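Local coordinates for D-aminopeptidase (Bacillus subtilis, PDB 1HI9), which hydrolyses N-terminal residues from peptides containing D-amino acids, using two zinc ions per subunit, inside the central chamber of a self-compartmentalizing homodecamer, at residues Cys42-Phe47 and Lys70-Ala75; Met1-Ser6 and Thr52-Asn57. One frame throughout, in Å; residues are numbered along the deposited sequence.

Contact 1 (Cys42-Phe47 and Lys70-Ala75)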
# COMPACT_ATOMS: atom_id res chain seq x y z
N CYS A 42 -12.03 8.71 40.10
CA CYS A 42 -13.27 9.42 40.43
C CYS A 42 -14.38 8.48 40.85
O CYS A 42 -15.12 8.75 41.80
CB CYS A 42 -13.72 10.27 39.25
SG CYS A 42 -12.54 11.57 38.80
N ILE A 43 -14.53 7.37 40.13
CA ILE A 43 -15.55 6.40 40.46
C ILE A 43 -15.34 5.85 41.87
O ILE A 43 -16.27 5.80 42.67
CB ILE A 43 -15.52 5.23 39.46
CG1 ILE A 43 -15.82 5.75 38.05
CG2 ILE A 43 -16.56 4.18 39.84
CD1 ILE A 43 -15.56 4.73 36.94
N ALA A 44 -14.10 5.46 42.18
CA ALA A 44 -13.76 4.92 43.49
C ALA A 44 -14.12 5.91 44.57
O ALA A 44 -14.73 5.56 45.57
CB ALA A 44 -12.29 4.60 43.55
N GLU A 45 -13.75 7.17 44.38
CA GLU A 45 -14.04 8.18 45.37
C GLU A 45 -15.52 8.51 45.41
O GLU A 45 -16.04 8.93 46.44
CB GLU A 45 -13.22 9.45 45.11
CG GLU A 45 -13.34 10.47 46.23
CD GLU A 45 -13.21 9.84 47.60
OE1 GLU A 45 -12.29 9.01 47.80
OE2 GLU A 45 -14.03 10.16 48.49
N ALA A 46 -16.21 8.32 44.30
CA ALA A 46 -17.64 8.60 44.25
C ALA A 46 -18.37 7.66 45.20
O ALA A 46 -19.17 8.09 46.02
CB ALA A 46 -18.18 8.42 42.83
N PHE A 47 -18.08 6.37 45.07
CA PHE A 47 -18.68 5.35 45.91
C PHE A 47 -18.25 5.57 47.36
O PHE A 47 -19.06 5.50 48.27
CB PHE A 47 -18.26 3.95 45.46
CG PHE A 47 -18.93 3.50 44.19
CD1 PHE A 47 -18.18 3.08 43.10
CD2 PHE A 47 -20.31 3.47 44.10
CE1 PHE A 47 -18.80 2.64 41.94
CE2 PHE A 47 -20.94 3.03 42.95
CZ PHE A 47 -20.18 2.61 41.86
N LYS A 70 -11.37 -3.11 32.40
CA LYS A 70 -10.54 -2.48 33.43
C LYS A 70 -11.24 -1.38 34.21
O LYS A 70 -10.69 -0.86 35.18
CB LYS A 70 -9.25 -1.94 32.82
CG LYS A 70 -8.16 -2.99 32.64
CD LYS A 70 -6.99 -2.44 31.84
CE LYS A 70 -5.79 -3.37 31.88
NZ LYS A 70 -5.15 -3.41 33.23
N LEU A 71 -12.45 -1.03 33.80
CA LEU A 71 -13.19 0.01 34.50
C LEU A 71 -13.66 -0.54 35.84
O LEU A 71 -13.77 -1.75 36.00
CB LEU A 71 -14.39 0.46 33.66
CG LEU A 71 -15.07 1.75 34.12
CD1 LEU A 71 -14.17 2.94 33.80
CD2 LEU A 71 -16.42 1.90 33.44
N HIS A 72 -13.93 0.36 36.79
CA HIS A 72 -14.39 -0.05 38.11
C HIS A 72 -15.60 -0.96 37.91
O HIS A 72 -16.60 -0.56 37.30
CB HIS A 72 -14.78 1.18 38.94
CG HIS A 72 -14.95 0.91 40.40
ND1 HIS A 72 -15.89 0.04 40.90
CD2 HIS A 72 -14.28 1.40 41.48
CE1 HIS A 72 -15.81 0.00 42.22
NE2 HIS A 72 -14.84 0.82 42.60
N PRO A 73 -15.52 -2.20 38.41
CA PRO A 73 -16.57 -3.21 38.30
C PRO A 73 -17.96 -2.80 38.81
O PRO A 73 -18.97 -3.29 38.30
CB PRO A 73 -15.99 -4.40 39.06
CG PRO A 73 -15.15 -3.73 40.11
CD PRO A 73 -14.46 -2.65 39.33
N GLU A 74 -18.00 -1.91 39.79
CA GLU A 74 -19.28 -1.47 40.33
C GLU A 74 -19.90 -0.30 39.57
O GLU A 74 -20.93 0.25 39.97
CB GLU A 74 -19.14 -1.11 41.81
CG GLU A 74 -19.11 -2.33 42.71
CD GLU A 74 -20.26 -3.29 42.38
OE1 GLU A 74 -21.44 -2.85 42.45
OE2 GLU A 74 -19.98 -4.47 42.06
N ALA A 75 -19.27 0.09 38.47
CA ALA A 75 -19.79 1.19 37.68
C ALA A 75 -20.47 0.65 36.44
O ALA A 75 -20.18 -0.45 36.00
CB ALA A 75 -18.66 2.15 37.29

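Contact 2 (Met1-Ser6 and Thr52-Asn57)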
# COMPACT_ATOMS: atom_id res chain seq x y z
N MET A 1 -27.17 7.82 46.27
CA MET A 1 -27.30 8.95 45.30
C MET A 1 -26.64 8.57 43.98
O MET A 1 -25.56 7.99 43.96
CB MET A 1 -26.65 10.21 45.89
CG MET A 1 -25.18 10.07 46.26
SD MET A 1 -24.52 11.45 47.26
CE MET A 1 -24.13 12.66 45.99
N LYS A 2 -27.31 8.89 42.87
CA LYS A 2 -26.80 8.58 41.54
C LYS A 2 -25.92 9.70 40.99
O LYS A 2 -26.31 10.87 41.01
CB LYS A 2 -27.95 8.32 40.57
CG LYS A 2 -28.76 7.09 40.89
CD LYS A 2 -30.01 6.98 40.03
CE LYS A 2 -29.70 6.71 38.57
NZ LYS A 2 -30.96 6.54 37.80
N LEU A 3 -24.74 9.33 40.51
CA LEU A 3 -23.82 10.30 39.95
C LEU A 3 -23.58 9.97 38.47
O LEU A 3 -23.36 8.82 38.10
CB LEU A 3 -22.51 10.27 40.74
CG LEU A 3 -21.39 11.28 40.45
CD1 LEU A 3 -20.55 10.77 39.32
CD2 LEU A 3 -21.96 12.65 40.13
N TYR A 4 -23.65 11.00 37.62
CA TYR A 4 -23.44 10.85 36.19
C TYR A 4 -22.05 11.32 35.80
O TYR A 4 -21.60 12.39 36.21
CB TYR A 4 -24.44 11.67 35.40
CG TYR A 4 -24.30 11.51 33.90
CD1 TYR A 4 -24.85 10.40 33.24
CD2 TYR A 4 -23.60 12.45 33.13
CE1 TYR A 4 -24.71 10.23 31.86
CE2 TYR A 4 -23.45 12.28 31.75
CZ TYR A 4 -24.01 11.18 31.13
OH TYR A 4 -23.90 11.03 29.76
N MET A 5 -21.37 10.52 34.97
CA MET A 5 -20.02 10.86 34.52
C MET A 5 -19.88 10.88 33.01
O MET A 5 -20.26 9.94 32.32
CB MET A 5 -19.00 9.89 35.10
CG MET A 5 -18.45 10.27 36.45
SD MET A 5 -17.18 9.14 37.05
CE MET A 5 -15.86 9.45 35.90
N SER A 6 -19.34 11.98 32.49
CA SER A 6 -19.10 12.12 31.07
C SER A 6 -17.59 12.19 30.96
O SER A 6 -16.97 13.10 31.52
CB SER A 6 -19.71 13.41 30.53
OG SER A 6 -19.37 13.59 29.17
N THR A 52 -24.39 5.62 45.42
CA THR A 52 -24.84 4.23 45.29
C THR A 52 -24.81 3.77 43.84
O THR A 52 -24.83 2.56 43.56
CB THR A 52 -26.28 4.08 45.80
OG1 THR A 52 -27.13 5.03 45.14
CG2 THR A 52 -26.33 4.32 47.31
N GLU A 53 -24.76 4.73 42.92
CA GLU A 53 -24.73 4.44 41.48
C GLU A 53 -23.86 5.45 40.74
O GLU A 53 -23.89 6.65 41.02
CB GLU A 53 -26.14 4.48 40.90
CG GLU A 53 -26.68 3.13 40.47
CD GLU A 53 -28.04 3.22 39.77
OE1 GLU A 53 -29.04 3.59 40.43
OE2 GLU A 53 -28.12 2.92 38.56
N VAL A 54 -23.07 4.95 39.79
CA VAL A 54 -22.21 5.80 38.99
C VAL A 54 -22.30 5.36 37.53
O VAL A 54 -21.81 4.30 37.17
CB VAL A 54 -20.74 5.72 39.43
CG1 VAL A 54 -19.90 6.68 38.60
CG2 VAL A 54 -20.63 6.05 40.90
N LEU A 55 -22.95 6.19 36.72
CA LEU A 55 -23.12 5.92 35.29
C LEU A 55 -21.98 6.61 34.56
O LEU A 55 -21.83 7.83 34.66
CB LEU A 55 -24.45 6.47 34.79
CG LEU A 55 -25.22 5.65 33.76
CD1 LEU A 55 -26.17 6.56 33.01
CD2 LEU A 55 -24.27 4.99 32.79
N VAL A 56 -21.19 5.83 33.83
CA VAL A 56 -20.05 6.36 33.09
C VAL A 56 -20.29 6.31 31.59
O VAL A 56 -20.42 5.23 31.01
CB VAL A 56 -18.76 5.59 33.43
CG1 VAL A 56 -17.55 6.27 32.78
CG2 VAL A 56 -18.59 5.50 34.94
N ASN A 57 -20.35 7.48 30.97
CA ASN A 57 -20.59 7.61 29.53
C ASN A 57 -19.31 8.02 28.80
O ASN A 57 -18.78 9.11 29.01
CB ASN A 57 -21.68 8.66 29.28
CG ASN A 57 -22.06 8.77 27.81
OD1 ASN A 57 -22.39 9.85 27.31
ND2 ASN A 57 -22.04 7.65 27.11

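Contact 1 (Cys42-Phe47 and Lys70-Ala75)
His72 lies between Ile43 and Phe47, two residues one helical turn apart, and its side chain meets both from CB to the ring's far edge. Its CB touches Ile43 CG2 at 3.6 Å, and CG sits almost as near the same methyl. CG is anti to the backbone N (chi1 -165°), and the His72 side chain slides past Ile43 in the opposite direction. Beyond CG, CD2 reaches the backbone of Ala44, 4.1 Å from its CA; a small residue there lets the ring come close. CE1, NE2 and ND1 all come near Phe47 in an oblique pair: Phe47 CD1 is 4.0 Å from His72 CE1, and Phe47 CE1 lies over one imidazole face, offset toward the rim, with the ring planes inclined at 47°. ND1 accepts the backbone N-H of Glu74 at 3.1 Å, in the ring plane, which fixes the ring's rotation, so ND1 carries no proton here. This bond lies inside the type I turn from His72 to Ala75, which Ala75 N to His72 O closes.

Phe47 continues past the imidazole to the turn, its CZ 3.1 Å from Glu74 O. Deeper in, Ile43 CD1 meets Leu71 CD1 at 3.9 Å and also approaches Ala75 CB, branched and compact apolar groups suited to a buried seam. Glu74 suits the outer side: its carboxylate forms a salt bridge with Lys189 of the second subunit.

The contact thus closes the connection between strands 53-58 and 76-80 against helix 28-48, whose Ile43 and Phe47 also pack on Val56 and Val54 of strand 53-58.

Contact 2 (Met1-Ser6 and Thr52-Asn57)
Met1 and Thr52 meet at the start of two neighbouring parallel strands, 2-7 and 53-58, joined through helix 28-48 in a beta-alpha-beta unit. The Met1 backbone N bonds Thr52 OG1 at 3.0 Å, and Thr52 N returns a bond to Met1 O. Beyond them, Leu3 bonds Glu53 and Leu55, and Met5 bonds Leu55 and Asn57, through backbone atoms on either side of their paired valines in sequence.

On the helix-covered face, Met5 is the long bump. Its unbranched chain, with SD anti to CA (chi2 -177°), lays SD 4.0 Å from Val54 CG1, diagonally across the sheet, while Val56 CG2 borders its CB. Leu3 CD1 lies 4.2 Å from the same Val54 methyl, so CG1 nestles against both the leucine and the thioether. Beta-branched valines suit such extended backbone.

The opposite face is more polar toward its ends. Lys2 and Glu53 lie side by side, pointing the same way, with Lys2 CG 3.5 Å from Glu53 OE1; Lys2 NZ instead bonds Thr94. Tyr4, a flat filler whose hydroxyl bonds Glu89 O, presents its ring edge to Leu55, where CD1 of the leucine lies 4.1 Å from both CD1 and CE1 of the tyrosine.

Both contacts involve one beta-alpha-beta unit and what adjoins it, at different depths. Contact 2 forms within the sheet between adjacent strands, and is mostly buried; contact 1 lies along the flank of the helix that connects those strands, where the loop leads into edge strand 76-80, and runs out to a subunit interface. The two meet where Ile43 CG1 reaches Met5 SD at 3.8 Å, so a helix residue that packs on His72 also covers the sheet. Backbone hydrogen bonds dominate contact 2, whereas none crosses contact 1, which relies on side-chain packing. Strand 2-7 leads on to zinc ligand Asp8; contact 1 lies away from the metal site.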